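PDB 5H28: oxysterol-binding protein homolog 1 from Saccharomyces cerevisiae, which transfers sterols and other lipids between membranes, being targeted to the nucleus-vacuole junction through the ankyrin-repeat region described here, which binds NVJ1. Local coordinates for residues H46-V51 and A55-I60; P89-A94 and I124-N129; I101-L106 and Q137-T142. One frame throughout, in Å; residues are numbered along the deposited sequence.

Contact 1. Residues H46-V51 and A55-I60; sequences HYAVQV and AVIKEI
The carbonyl oxygen of A48 takes a weak bond, 3.3 Å long, from V51 N of its own helix and is otherwise covered by carbons of I57 from the facing helix, CD1 at 3.6 Å and CG1 at 3.8 Å from A48 O. The longer branch of I57 sits beside its backbone N (chi1 -68°) and then runs out extended, which carries CD1 past the carbonyl to lie 3.9 Å from V49 CA. CD1 thus lies against backbone, while CG1 also touches the methyl of A48, 4.1 Å from A48 CB. That methyl is met from another direction by I60, whose CD1 comes within 3.7 Å of A48 CB. The small A48 therefore lies where two isoleucines about one helical turn apart can both reach it, and its CA and that of I57 are 6.1 Å apart. The two helices run antiparallel, at 162° and 9.5 Å between segment axes, as in the helix pair of an ankyrin repeat, here the predicted ANK 1. Every residue that touches is buried and the meeting is apolar. Around the pair, V49 packs on I101 of helix 99-106 and on A93 of helix 89-95, I57 also touches R98, and Y47 and V51 lean on helix 2-15.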
ATOM      1  N   HIS A  46      -0.962 -18.262   6.561  1.00  6.10           N
ATOM      2  CA  HIS A  46      -2.288 -18.669   6.100  1.00  6.25           C
ATOM      3  C   HIS A  46      -2.780 -19.805   6.988  1.00  6.28           C
ATOM      4  O   HIS A  46      -3.905 -19.784   7.487  1.00  6.72           O
ATOM      5  CB  HIS A  46      -2.244 -19.197   4.660  1.00  6.54           C
ATOM      6  CG  HIS A  46      -2.194 -18.131   3.612  1.00  6.61           C
ATOM      7  ND1 HIS A  46      -1.069 -17.372   3.368  1.00  6.76           N
ATOM      8  CD2 HIS A  46      -3.125 -17.721   2.719  1.00  7.53           C
ATOM      9  CE1 HIS A  46      -1.311 -16.542   2.369  1.00  5.85           C
ATOM     10  NE2 HIS A  46      -2.553 -16.733   1.957  1.00  6.20           N
ATOM     11  N   TYR A  47      -1.930 -20.808   7.172  1.00  6.21           N
ATOM     12  CA  TYR A  47      -2.307 -21.954   7.981  1.00  4.88           C
ATOM     13  C   TYR A  47      -2.532 -21.588   9.440  1.00  5.66           C
ATOM     14  O   TYR A  47      -3.405 -22.151  10.094  1.00  7.20           O
ATOM     15  CB  TYR A  47      -1.252 -23.060   7.861  1.00  6.19           C
ATOM     16  CG  TYR A  47      -1.143 -23.629   6.462  1.00  8.20           C
ATOM     17  CD1 TYR A  47      -2.284 -23.996   5.751  1.00  8.60           C
ATOM     18  CD2 TYR A  47       0.096 -23.793   5.847  1.00 10.73           C
ATOM     19  CE1 TYR A  47      -2.196 -24.510   4.460  1.00  9.59           C
ATOM     20  CE2 TYR A  47       0.194 -24.309   4.552  1.00 10.48           C
ATOM     21  CZ  TYR A  47      -0.956 -24.662   3.869  1.00 10.49           C
ATOM     22  OH  TYR A  47      -0.874 -25.167   2.589  1.00 13.55           O
ATOM     23  N   ALA A  48      -1.753 -20.642   9.952  1.00  5.41           N
ATOM     24  CA  ALA A  48      -1.910 -20.229  11.339  1.00  5.63           C
ATOM     25  C   ALA A  48      -3.250 -19.535  11.525  1.00  5.52           C
ATOM     26  O   ALA A  48      -3.926 -19.743  12.529  1.00  5.90           O
ATOM     27  CB  ALA A  48      -0.780 -19.304  11.743  1.00  6.31           C
ATOM     28  N   VAL A  49      -3.634 -18.704  10.560  1.00  6.03           N
ATOM     29  CA  VAL A  49      -4.913 -18.008  10.641  1.00  7.54           C
ATOM     30  C   VAL A  49      -6.055 -19.024  10.670  1.00  8.01           C
ATOM     31  O   VAL A  49      -7.094 -18.789  11.289  1.00 10.01           O
ATOM     32  CB  VAL A  49      -5.103 -17.050   9.439  1.00  8.77           C
ATOM     33  CG1 VAL A  49      -6.550 -16.575   9.356  1.00 12.02           C
ATOM     34  CG2 VAL A  49      -4.172 -15.863   9.584  1.00 11.01           C
ATOM     35  N   GLN A  50      -5.856 -20.164  10.023  1.00  8.21           N
ATOM     36  CA  GLN A  50      -6.896 -21.179   9.986  1.00  7.88           C
ATOM     37  C   GLN A  50      -7.015 -22.053  11.227  1.00  9.33           C
ATOM     38  O   GLN A  50      -8.116 -22.478  11.574  1.00 10.68           O
ATOM     39  CB  GLN A  50      -6.706 -22.088   8.768  1.00  9.91           C
ATOM     40  CG  GLN A  50      -6.856 -21.382   7.439  1.00 11.94           C
ATOM     41  CD  GLN A  50      -6.937 -22.348   6.277  1.00 14.25           C
ATOM     42  OE1 GLN A  50      -6.046 -23.175   6.076  1.00 17.44           O
ATOM     43  NE2 GLN A  50      -8.010 -22.246   5.503  1.00 14.06           N
ATOM     44  N   VAL A  51      -5.904 -22.313  11.912  1.00  7.46           N
ATOM     45  CA  VAL A  51      -5.961 -23.216  13.059  1.00  8.81           C
ATOM     46  C   VAL A  51      -5.356 -22.798  14.395  1.00  8.05           C
ATOM     47  O   VAL A  51      -5.705 -23.369  15.431  1.00 10.43           O
ATOM     48  CB  VAL A  51      -5.308 -24.582  12.699  1.00  9.07           C
ATOM     49  CG1 VAL A  51      -5.817 -25.072  11.355  1.00 13.63           C
ATOM     50  CG2 VAL A  51      -3.784 -24.455  12.682  1.00 10.12           C
ATOM     51  N   ALA A  55      -2.320 -15.866  20.163  1.00  8.72           N
ATOM     52  CA  ALA A  55      -0.966 -15.717  20.686  1.00  8.70           C
ATOM     53  C   ALA A  55       0.083 -16.184  19.682  1.00  7.60           C
ATOM     54  O   ALA A  55       1.112 -15.532  19.497  1.00  8.88           O
ATOM     55  CB  ALA A  55      -0.821 -16.490  21.994  1.00 10.53           C
ATOM     56  N   VAL A  56      -0.185 -17.312  19.031  1.00  7.61           N
ATOM     57  CA  VAL A  56       0.738 -17.866  18.048  1.00  6.90           C
ATOM     58  C   VAL A  56       0.800 -16.997  16.796  1.00  7.66           C
ATOM     59  O   VAL A  56       1.880 -16.731  16.268  1.00  6.36           O
ATOM     60  CB  VAL A  56       0.333 -19.305  17.671  1.00  7.82           C
ATOM     61  CG1 VAL A  56       1.175 -19.809  16.504  1.00  8.13           C
ATOM     62  CG2 VAL A  56       0.520 -20.212  18.880  1.00  9.36           C
ATOM     63  N   ILE A  57      -0.356 -16.558  16.315  1.00  7.19           N
ATOM     64  CA  ILE A  57      -0.389 -15.702  15.140  1.00  7.36           C
ATOM     65  C   ILE A  57       0.411 -14.427  15.403  1.00  6.76           C
ATOM     66  O   ILE A  57       1.190 -13.978  14.555  1.00  6.87           O
ATOM     67  CB  ILE A  57      -1.845 -15.369  14.764  1.00  8.20           C
ATOM     68  CG1 ILE A  57      -2.523 -16.649  14.268  1.00 12.45           C
ATOM     69  CG2 ILE A  57      -1.893 -14.261  13.709  1.00  8.77           C
ATOM     70  CD1 ILE A  57      -4.018 -16.569  14.207  1.00 12.43           C
ATOM     71  N   LYS A  58       0.234 -13.849  16.586  1.00  6.73           N
ATOM     72  CA  LYS A  58       0.963 -12.636  16.914  1.00  8.31           C
ATOM     73  C   LYS A  58       2.471 -12.861  16.939  1.00  7.09           C
ATOM     74  O   LYS A  58       3.231 -12.044  16.420  1.00  6.83           O
ATOM     75  CB  LYS A  58       0.525 -12.085  18.266  1.00 10.85           C
ATOM     76  CG  LYS A  58       1.288 -10.845  18.634  1.00 17.49           C
ATOM     77  CD  LYS A  58       1.033 -10.385  20.040  1.00 18.97           C
ATOM     78  CE  LYS A  58       2.042  -9.323  20.426  1.00 20.04           C
ATOM     79  NZ  LYS A  58       1.968  -8.956  21.841  1.00 13.23           N
ATOM     80  N   GLU A  59       2.907 -13.957  17.552  1.00  7.02           N
ATOM     81  CA  GLU A  59       4.332 -14.252  17.625  1.00  5.88           C
ATOM     82  C   GLU A  59       4.930 -14.453  16.236  1.00  6.81           C
ATOM     83  O   GLU A  59       6.041 -14.008  15.966  1.00  7.41           O
ATOM     84  CB  GLU A  59       4.592 -15.499  18.473  1.00  7.62           C
ATOM     85  CG  GLU A  59       4.229 -15.368  19.948  1.00  8.80           C
ATOM     86  CD  GLU A  59       4.969 -14.247  20.652  1.00 11.72           C
ATOM     87  OE1 GLU A  59       6.162 -14.032  20.360  1.00 13.59           O
ATOM     88  OE2 GLU A  59       4.354 -13.591  21.515  1.00 13.60           O
ATOM     89  N   ILE A  60       4.197 -15.129  15.356  1.00  6.64           N
ATOM     90  CA  ILE A  60       4.682 -15.358  14.001  1.00  5.98           C
ATOM     91  C   ILE A  60       4.915 -14.025  13.295  1.00  6.13           C
ATOM     92  O   ILE A  60       5.962 -13.800  12.691  1.00  7.11           O
ATOM     93  CB  ILE A  60       3.662 -16.189  13.186  1.00  4.99           C
ATOM     94  CG1 ILE A  60       3.663 -17.638  13.676  1.00  7.47           C
ATOM     95  CG2 ILE A  60       4.000 -16.130  11.701  1.00  6.05           C
ATOM     96  CD1 ILE A  60       2.568 -18.487  13.054  1.00  8.43           C
TER

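Contact 2. Residues P89-A94 and I124-N129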
ATOM      1  N   PRO A  89      -3.591 -13.718   3.934  1.00  5.97           N
ATOM      2  CA  PRO A  89      -4.019 -14.161   5.262  1.00  4.84           C
ATOM      3  C   PRO A  89      -5.261 -13.387   5.709  1.00  3.85           C
ATOM      4  O   PRO A  89      -6.124 -13.933   6.395  1.00  5.73           O
ATOM      5  CB  PRO A  89      -2.796 -13.866   6.123  1.00  5.06           C
ATOM      6  CG  PRO A  89      -1.669 -14.171   5.167  1.00  5.24           C
ATOM      7  CD  PRO A  89      -2.137 -13.482   3.903  1.00  6.83           C
ATOM      8  N   LEU A  90      -5.345 -12.121   5.309  1.00  4.39           N
ATOM      9  CA  LEU A  90      -6.488 -11.281   5.662  1.00  4.81           C
ATOM     10  C   LEU A  90      -7.766 -11.821   5.015  1.00  6.05           C
ATOM     11  O   LEU A  90      -8.828 -11.794   5.634  1.00  5.95           O
ATOM     12  CB  LEU A  90      -6.242  -9.835   5.225  1.00  5.59           C
ATOM     13  CG  LEU A  90      -7.293  -8.803   5.643  1.00  4.74           C
ATOM     14  CD1 LEU A  90      -7.342  -8.670   7.162  1.00  8.29           C
ATOM     15  CD2 LEU A  90      -6.956  -7.462   5.003  1.00  7.79           C
ATOM     16  N   HIS A  91      -7.670 -12.308   3.778  1.00  6.06           N
ATOM     17  CA  HIS A  91      -8.840 -12.877   3.105  1.00  4.00           C
ATOM     18  C   HIS A  91      -9.333 -14.087   3.888  1.00  5.21           C
ATOM     19  O   HIS A  91     -10.534 -14.265   4.100  1.00  4.55           O
ATOM     20  CB  HIS A  91      -8.504 -13.373   1.694  1.00  4.56           C
ATOM     21  CG  HIS A  91      -8.420 -12.299   0.656  1.00  3.90           C
ATOM     22  ND1 HIS A  91      -7.266 -11.587   0.415  1.00  5.17           N
ATOM     23  CD2 HIS A  91      -9.326 -11.866  -0.254  1.00  4.15           C
ATOM     24  CE1 HIS A  91      -7.461 -10.768  -0.603  1.00  5.73           C
ATOM     25  NE2 HIS A  91      -8.702 -10.918  -1.028  1.00  5.14           N
ATOM     26  N   ILE A  92      -8.392 -14.930   4.298  1.00  4.35           N
ATOM     27  CA  ILE A  92      -8.719 -16.136   5.040  1.00  6.13           C
ATOM     28  C   ILE A  92      -9.324 -15.801   6.400  1.00  4.78           C
ATOM     29  O   ILE A  92     -10.316 -16.401   6.811  1.00  6.54           O
ATOM     30  CB  ILE A  92      -7.455 -17.023   5.230  1.00  7.02           C
ATOM     31  CG1 ILE A  92      -6.837 -17.363   3.866  1.00  8.06           C
ATOM     32  CG2 ILE A  92      -7.810 -18.289   5.998  1.00  8.57           C
ATOM     33  CD1 ILE A  92      -7.746 -18.105   2.902  1.00  8.29           C
ATOM     34  N   ALA A  93      -8.729 -14.838   7.094  1.00  5.41           N
ATOM     35  CA  ALA A  93      -9.224 -14.444   8.405  1.00  5.20           C
ATOM     36  C   ALA A  93     -10.635 -13.872   8.322  1.00  6.31           C
ATOM     37  O   ALA A  93     -11.479 -14.161   9.169  1.00  6.70           O
ATOM     38  CB  ALA A  93      -8.280 -13.427   9.033  1.00  6.08           C
ATOM     39  N   ALA A  94     -10.883 -13.053   7.306  1.00  6.79           N
ATOM     40  CA  ALA A  94     -12.194 -12.443   7.120  1.00  6.48           C
ATOM     41  C   ALA A  94     -13.247 -13.505   6.824  1.00  6.79           C
ATOM     42  O   ALA A  94     -14.325 -13.508   7.413  1.00  7.88           O
ATOM     43  CB  ALA A  94     -12.140 -11.430   5.983  1.00  6.37           C
ATOM     44  N   ILE A 124     -12.359  -7.715   2.610  1.00  5.94           N
ATOM     45  CA  ILE A 124     -13.611  -7.281   3.226  1.00  7.65           C
ATOM     46  C   ILE A 124     -14.833  -7.936   2.587  1.00  7.64           C
ATOM     47  O   ILE A 124     -15.838  -8.173   3.258  1.00  9.02           O
ATOM     48  CB  ILE A 124     -13.760  -5.737   3.185  1.00  7.62           C
ATOM     49  CG1 ILE A 124     -15.031  -5.322   3.933  1.00  7.68           C
ATOM     50  CG2 ILE A 124     -13.767  -5.241   1.745  1.00 10.82           C
ATOM     51  CD1 ILE A 124     -15.176  -3.823   4.120  1.00 10.44           C
ATOM     52  N   GLU A 125     -14.735  -8.247   1.298  1.00  7.87           N
ATOM     53  CA  GLU A 125     -15.836  -8.878   0.580  1.00  8.85           C
ATOM     54  C   GLU A 125     -15.960 -10.365   0.888  1.00  9.63           C
ATOM     55  O   GLU A 125     -16.909 -11.013   0.446  1.00 10.60           O
ATOM     56  CB  GLU A 125     -15.658  -8.697  -0.924  1.00  9.48           C
ATOM     57  CG  GLU A 125     -15.512  -7.258  -1.364  1.00 11.23           C
ATOM     58  CD  GLU A 125     -15.270  -7.150  -2.850  1.00 12.11           C
ATOM     59  OE1 GLU A 125     -16.244  -7.241  -3.630  1.00 15.85           O
ATOM     60  OE2 GLU A 125     -14.098  -6.993  -3.238  1.00 11.97           O
ATOM     61  N   MET A 126     -15.004 -10.907   1.638  1.00  9.06           N
ATOM     62  CA  MET A 126     -15.029 -12.322   2.003  1.00  8.15           C
ATOM     63  C   MET A 126     -15.862 -12.533   3.264  1.00  9.60           C
ATOM     64  O   MET A 126     -16.227 -13.660   3.594  1.00 10.13           O
ATOM     65  CB  MET A 126     -13.610 -12.838   2.271  1.00  8.68           C
ATOM     66  CG  MET A 126     -12.636 -12.713   1.109  1.00  8.24           C
ATOM     67  SD  MET A 126     -12.996 -13.822  -0.266  1.00 12.36           S
ATOM     68  CE  MET A 126     -12.413 -15.400   0.400  1.00 14.01           C
ATOM     69  N   CYS A 127     -16.155 -11.446   3.971  1.00 10.03           N
ATOM     70  CA  CYS A 127     -16.919 -11.525   5.212  1.00 10.71           C
ATOM     71  C   CYS A 127     -18.363 -11.979   5.072  1.00 11.35           C
ATOM     72  O   CYS A 127     -19.118 -11.458   4.250  1.00 12.84           O
ATOM     73  CB  CYS A 127     -16.936 -10.170   5.925  1.00 10.28           C
ATOM     74  SG  CYS A 127     -15.360  -9.561   6.518  1.00 12.11           S
ATOM     75  N   LYS A 128     -18.734 -12.956   5.892  1.00 12.64           N
ATOM     76  CA  LYS A 128     -20.100 -13.447   5.935  1.00 14.36           C
ATOM     77  C   LYS A 128     -20.692 -12.676   7.113  1.00 11.79           C
ATOM     78  O   LYS A 128     -21.873 -12.332   7.127  1.00 13.18           O
ATOM     79  CB  LYS A 128     -20.124 -14.948   6.220  1.00 16.41           C
ATOM     80  CG  LYS A 128     -21.505 -15.577   6.171  1.00 23.19           C
ATOM     81  CD  LYS A 128     -21.429 -17.068   6.471  1.00 25.45           C
ATOM     82  CE  LYS A 128     -22.799 -17.721   6.394  1.00 28.83           C
ATOM     83  NZ  LYS A 128     -23.411 -17.558   5.045  1.00 30.93           N
ATOM     84  N   ASN A 129     -19.837 -12.399   8.094  1.00 10.31           N
ATOM     85  CA  ASN A 129     -20.214 -11.651   9.293  1.00 10.09           C
ATOM     86  C   ASN A 129     -20.043 -10.169   8.957  1.00  9.43           C
ATOM     87  O   ASN A 129     -18.919  -9.662   8.907  1.00  9.33           O
ATOM     88  CB  ASN A 129     -19.287 -12.033  10.453  1.00  9.20           C
ATOM     89  CG  ASN A 129     -19.672 -11.359  11.753  1.00  9.79           C
ATOM     90  OD1 ASN A 129     -20.188 -10.246  11.748  1.00 10.77           O
ATOM     91  ND2 ASN A 129     -19.405 -12.023  12.874  1.00  8.65           N
TER
HETATM   92  O   HOH W   1     -16.844 -13.201   8.412  1.00 12.95           O
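M126 holds CG beside its backbone N (chi1 -59°), which brings that carbon up to the imidazole of H91, and the bend at chi2 (-70°) sets the sulfur at the ring's edge as well. M126 CG lies near the ring plane, 3.7 Å from H91 CD2, and M126 SD is 5.3 Å from the H91 centroid, 87° off the ring normal. This is an edge-on Met-aromatic contact, made at a carbon of the ring. Both ring nitrogens are engaged away from the methionine, ND1 with T88 OG1 and NE2 with L121 O, which leaves the imidazole little freedom to turn. Farther along, the methyl of A94 faces C127, with A94 CB 3.8 Å from C127 SG, and that side chain also packs on helix 130-156. At the end of segment 89-94, a water donates to A94 O at 2.7 Å and accepts from N129 N at 3.1 Å, bridging the two backbones. N129 in turn caps the start of helix 130-156 through OD1. T88, P89, L90 and H91 spell the TPLH motif that opens the first helix of an ankyrin repeat, its threonine-histidine bond securing the turn and its histidine tying the repeat to the loop that follows.

Contact 3. Residues I101-L106 and Q137-T142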
ATOM      1  N   ILE A 101      -8.161 -11.431  14.499  1.00  7.32           N
ATOM      2  CA  ILE A 101      -7.016 -11.566  13.601  1.00  7.80           C
ATOM      3  C   ILE A 101      -7.113 -10.486  12.527  1.00  6.60           C
ATOM      4  O   ILE A 101      -6.109  -9.890  12.129  1.00  6.32           O
ATOM      5  CB  ILE A 101      -6.993 -12.942  12.907  1.00  6.74           C
ATOM      6  CG1 ILE A 101      -6.905 -14.057  13.944  1.00  9.97           C
ATOM      7  CG2 ILE A 101      -5.812 -13.028  11.954  1.00  7.99           C
ATOM      8  CD1 ILE A 101      -6.837 -15.420  13.307  1.00 14.02           C
ATOM      9  N   VAL A 102      -8.329 -10.248  12.046  1.00  6.26           N
ATOM     10  CA  VAL A 102      -8.554  -9.223  11.039  1.00  6.71           C
ATOM     11  C   VAL A 102      -8.103  -7.863  11.573  1.00  6.52           C
ATOM     12  O   VAL A 102      -7.364  -7.143  10.906  1.00  6.17           O
ATOM     13  CB  VAL A 102     -10.051  -9.147  10.648  1.00  5.34           C
ATOM     14  CG1 VAL A 102     -10.313  -7.927   9.776  1.00  7.61           C
ATOM     15  CG2 VAL A 102     -10.458 -10.408   9.897  1.00  7.96           C
ATOM     16  N   ALA A 103      -8.545  -7.514  12.779  1.00  6.79           N
ATOM     17  CA  ALA A 103      -8.178  -6.235  13.366  1.00  7.51           C
ATOM     18  C   ALA A 103      -6.671  -6.124  13.577  1.00  7.52           C
ATOM     19  O   ALA A 103      -6.077  -5.074  13.323  1.00  7.62           O
ATOM     20  CB  ALA A 103      -8.910  -6.036  14.686  1.00  6.98           C
ATOM     21  N   PHE A 104      -6.055  -7.210  14.035  1.00  6.75           N
ATOM     22  CA  PHE A 104      -4.616  -7.227  14.267  1.00  6.33           C
ATOM     23  C   PHE A 104      -3.869  -6.995  12.961  1.00  6.65           C
ATOM     24  O   PHE A 104      -2.976  -6.157  12.886  1.00  7.18           O
ATOM     25  CB  PHE A 104      -4.196  -8.569  14.877  1.00  8.31           C
ATOM     26  CG  PHE A 104      -2.707  -8.774  14.933  1.00  9.03           C
ATOM     27  CD1 PHE A 104      -1.907  -7.985  15.754  1.00 11.34           C
ATOM     28  CD2 PHE A 104      -2.103  -9.762  14.160  1.00 10.12           C
ATOM     29  CE1 PHE A 104      -0.529  -8.177  15.805  1.00 10.69           C
ATOM     30  CE2 PHE A 104      -0.720  -9.961  14.206  1.00 10.26           C
ATOM     31  CZ  PHE A 104       0.065  -9.167  15.030  1.00 11.61           C
ATOM     32  N   LEU A 105      -4.238  -7.735  11.923  1.00  6.83           N
ATOM     33  CA  LEU A 105      -3.573  -7.573  10.640  1.00  6.63           C
ATOM     34  C   LEU A 105      -3.736  -6.156  10.083  1.00  6.96           C
ATOM     35  O   LEU A 105      -2.784  -5.579   9.548  1.00  6.39           O
ATOM     36  CB  LEU A 105      -4.104  -8.602   9.637  1.00  6.47           C
ATOM     37  CG  LEU A 105      -3.755 -10.069   9.909  1.00  6.66           C
ATOM     38  CD1 LEU A 105      -4.494 -10.956   8.912  1.00  6.89           C
ATOM     39  CD2 LEU A 105      -2.247 -10.281   9.815  1.00  9.89           C
ATOM     40  N   LEU A 106      -4.932  -5.584  10.222  1.00  6.96           N
ATOM     41  CA  LEU A 106      -5.180  -4.234   9.721  1.00  7.05           C
ATOM     42  C   LEU A 106      -4.373  -3.169  10.458  1.00  6.38           C
ATOM     43  O   LEU A 106      -4.223  -2.055   9.962  1.00  7.61           O
ATOM     44  CB  LEU A 106      -6.675  -3.903   9.788  1.00  7.11           C
ATOM     45  CG  LEU A 106      -7.529  -4.628   8.740  1.00  7.12           C
ATOM     46  CD1 LEU A 106      -8.998  -4.328   8.952  1.00  9.29           C
ATOM     47  CD2 LEU A 106      -7.093  -4.192   7.351  1.00  8.09           C
ATOM     48  N   GLN A 137     -14.286  -1.734   7.316  1.00  8.34           N
ATOM     49  CA  GLN A 137     -14.623  -0.516   6.589  1.00  9.53           C
ATOM     50  C   GLN A 137     -14.222   0.714   7.392  1.00  9.97           C
ATOM     51  O   GLN A 137     -13.654   1.662   6.849  1.00 11.16           O
ATOM     52  CB  GLN A 137     -16.129  -0.478   6.307  1.00 13.27           C
ATOM     53  CG  GLN A 137     -16.595   0.755   5.553  1.00 19.92           C
ATOM     54  CD  GLN A 137     -16.041   0.820   4.147  1.00 25.30           C
ATOM     55  OE1 GLN A 137     -16.290  -0.066   3.326  1.00 29.54           O
ATOM     56  NE2 GLN A 137     -15.284   1.873   3.856  1.00 28.52           N
ATOM     57  N   VAL A 138     -14.521   0.694   8.685  1.00 10.40           N
ATOM     58  CA  VAL A 138     -14.185   1.813   9.550  1.00 11.69           C
ATOM     59  C   VAL A 138     -12.673   1.950   9.690  1.00 10.47           C
ATOM     60  O   VAL A 138     -12.142   3.058   9.631  1.00  9.18           O
ATOM     61  CB  VAL A 138     -14.836   1.657  10.942  1.00 13.36           C
ATOM     62  CG1 VAL A 138     -14.398   2.789  11.860  1.00 13.40           C
ATOM     63  CG2 VAL A 138     -16.353   1.662  10.801  1.00 15.48           C
ATOM     64  N   LYS A 139     -11.972   0.831   9.861  1.00  9.19           N
ATOM     65  CA  LYS A 139     -10.519   0.893   9.986  1.00  9.52           C
ATOM     66  C   LYS A 139      -9.899   1.429   8.699  1.00  8.42           C
ATOM     67  O   LYS A 139      -8.956   2.219   8.734  1.00  8.73           O
ATOM     68  CB  LYS A 139      -9.940  -0.484  10.321  1.00 11.73           C
ATOM     69  CG  LYS A 139     -10.054  -0.845  11.795  1.00 14.68           C
ATOM     70  CD  LYS A 139      -9.372  -2.166  12.089  1.00 16.97           C
ATOM     71  CE  LYS A 139      -9.279  -2.422  13.582  1.00 18.58           C
ATOM     72  NZ  LYS A 139      -8.424  -1.403  14.264  1.00 20.87           N
ATOM     73  N   ARG A 140     -10.433   1.013   7.558  1.00  7.40           N
ATOM     74  CA  ARG A 140      -9.906   1.510   6.297  1.00  8.45           C
ATOM     75  C   ARG A 140     -10.159   3.008   6.157  1.00  8.35           C
ATOM     76  O   ARG A 140      -9.271   3.752   5.731  1.00  7.14           O
ATOM     77  CB  ARG A 140     -10.533   0.786   5.103  1.00  8.41           C
ATOM     78  CG  ARG A 140     -10.155   1.446   3.779  1.00 11.47           C
ATOM     79  CD  ARG A 140     -10.607   0.658   2.569  1.00 14.33           C
ATOM     80  NE  ARG A 140      -9.850  -0.576   2.409  1.00 13.66           N
ATOM     81  CZ  ARG A 140     -10.002  -1.408   1.385  1.00 16.90           C
ATOM     82  NH1 ARG A 140      -9.278  -2.514   1.313  1.00 17.23           N
ATOM     83  NH2 ARG A 140     -10.878  -1.129   0.430  1.00 19.38           N
ATOM     84  N   SER A 141     -11.360   3.456   6.522  1.00  8.17           N
ATOM     85  CA  SER A 141     -11.685   4.873   6.397  1.00  8.77           C
ATOM     86  C   SER A 141     -10.773   5.722   7.274  1.00  8.34           C
ATOM     87  O   SER A 141     -10.355   6.812   6.873  1.00  8.19           O
ATOM     88  CB  SER A 141     -13.162   5.130   6.735  1.00 10.57           C
ATOM     89  OG  SER A 141     -13.467   4.823   8.083  1.00 16.62           O
ATOM     90  N   THR A 142     -10.444   5.216   8.457  1.00  8.99           N
ATOM     91  CA  THR A 142      -9.563   5.940   9.361  1.00  8.95           C
ATOM     92  C   THR A 142      -8.173   6.030   8.741  1.00  9.09           C
ATOM     93  O   THR A 142      -7.550   7.095   8.738  1.00  8.77           O
ATOM     94  CB  THR A 142      -9.479   5.243  10.736  1.00 10.81           C
ATOM     95  OG1 THR A 142     -10.765   5.290  11.369  1.00 13.23           O
ATOM     96  CG2 THR A 142      -8.463   5.934  11.628  1.00 12.05           C
TER
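A103 and L106 form the close side of this contact, which sets helix 99-106, in the predicted ANK 2, against the long helix 130-156, and what they hold is the hydrocarbon part of a lysine. K139 stretches out nearly straight to CE, its CD lying 3.8 Å from L106 CD1 and 3.9 Å from L106 CB; the two side chains cross obliquely. One carbon further on, K139 CE meets the methyl of A103, at 3.8 Å from A103 CB. Only the last bond turns (chi4 -64°), swinging NZ off the line of the chain toward D107, with which it makes a long, weak ion pair. The other side is open: V138, S141 and T142 are exposed, and there polar groups look after themselves within the helix. V138 O receives both T142 N and S141 OG from the same face of its plane, the hydroxyl at 2.7 Å. Nearby, R140 is held by a salt bridge to D113 and a bond to Q122. Putting a serine in place of K139 would probably open a gap beside A103 and L106 and leave D107 without this distant charge. The contact is thus a greasy one made by a charged residue: methylenes do the packing, and the ammonium group remains at the margin.

Overall arrangement
Burial falls off from one contact to the next. Contact 1 is core, an apolar antiparallel helix pair with every touching residue buried; contact 2 is half buried and adds sulfur, imidazole and a bridging water; contact 3 lies nearest the surface, where a lysine supplies the carbon. Contacts 2 and 3 draw on the successive helices 89-95 and 99-106 of the predicted ANK 2, and their second segments lie just before and within helix 130-156, so both dock ANK 2 against what follows it. I101, in contact 3, touches both of the others: its CD1 packs against I57 CD1 of contact 1, and its CG2 against A93 CB in the 89-94 segment.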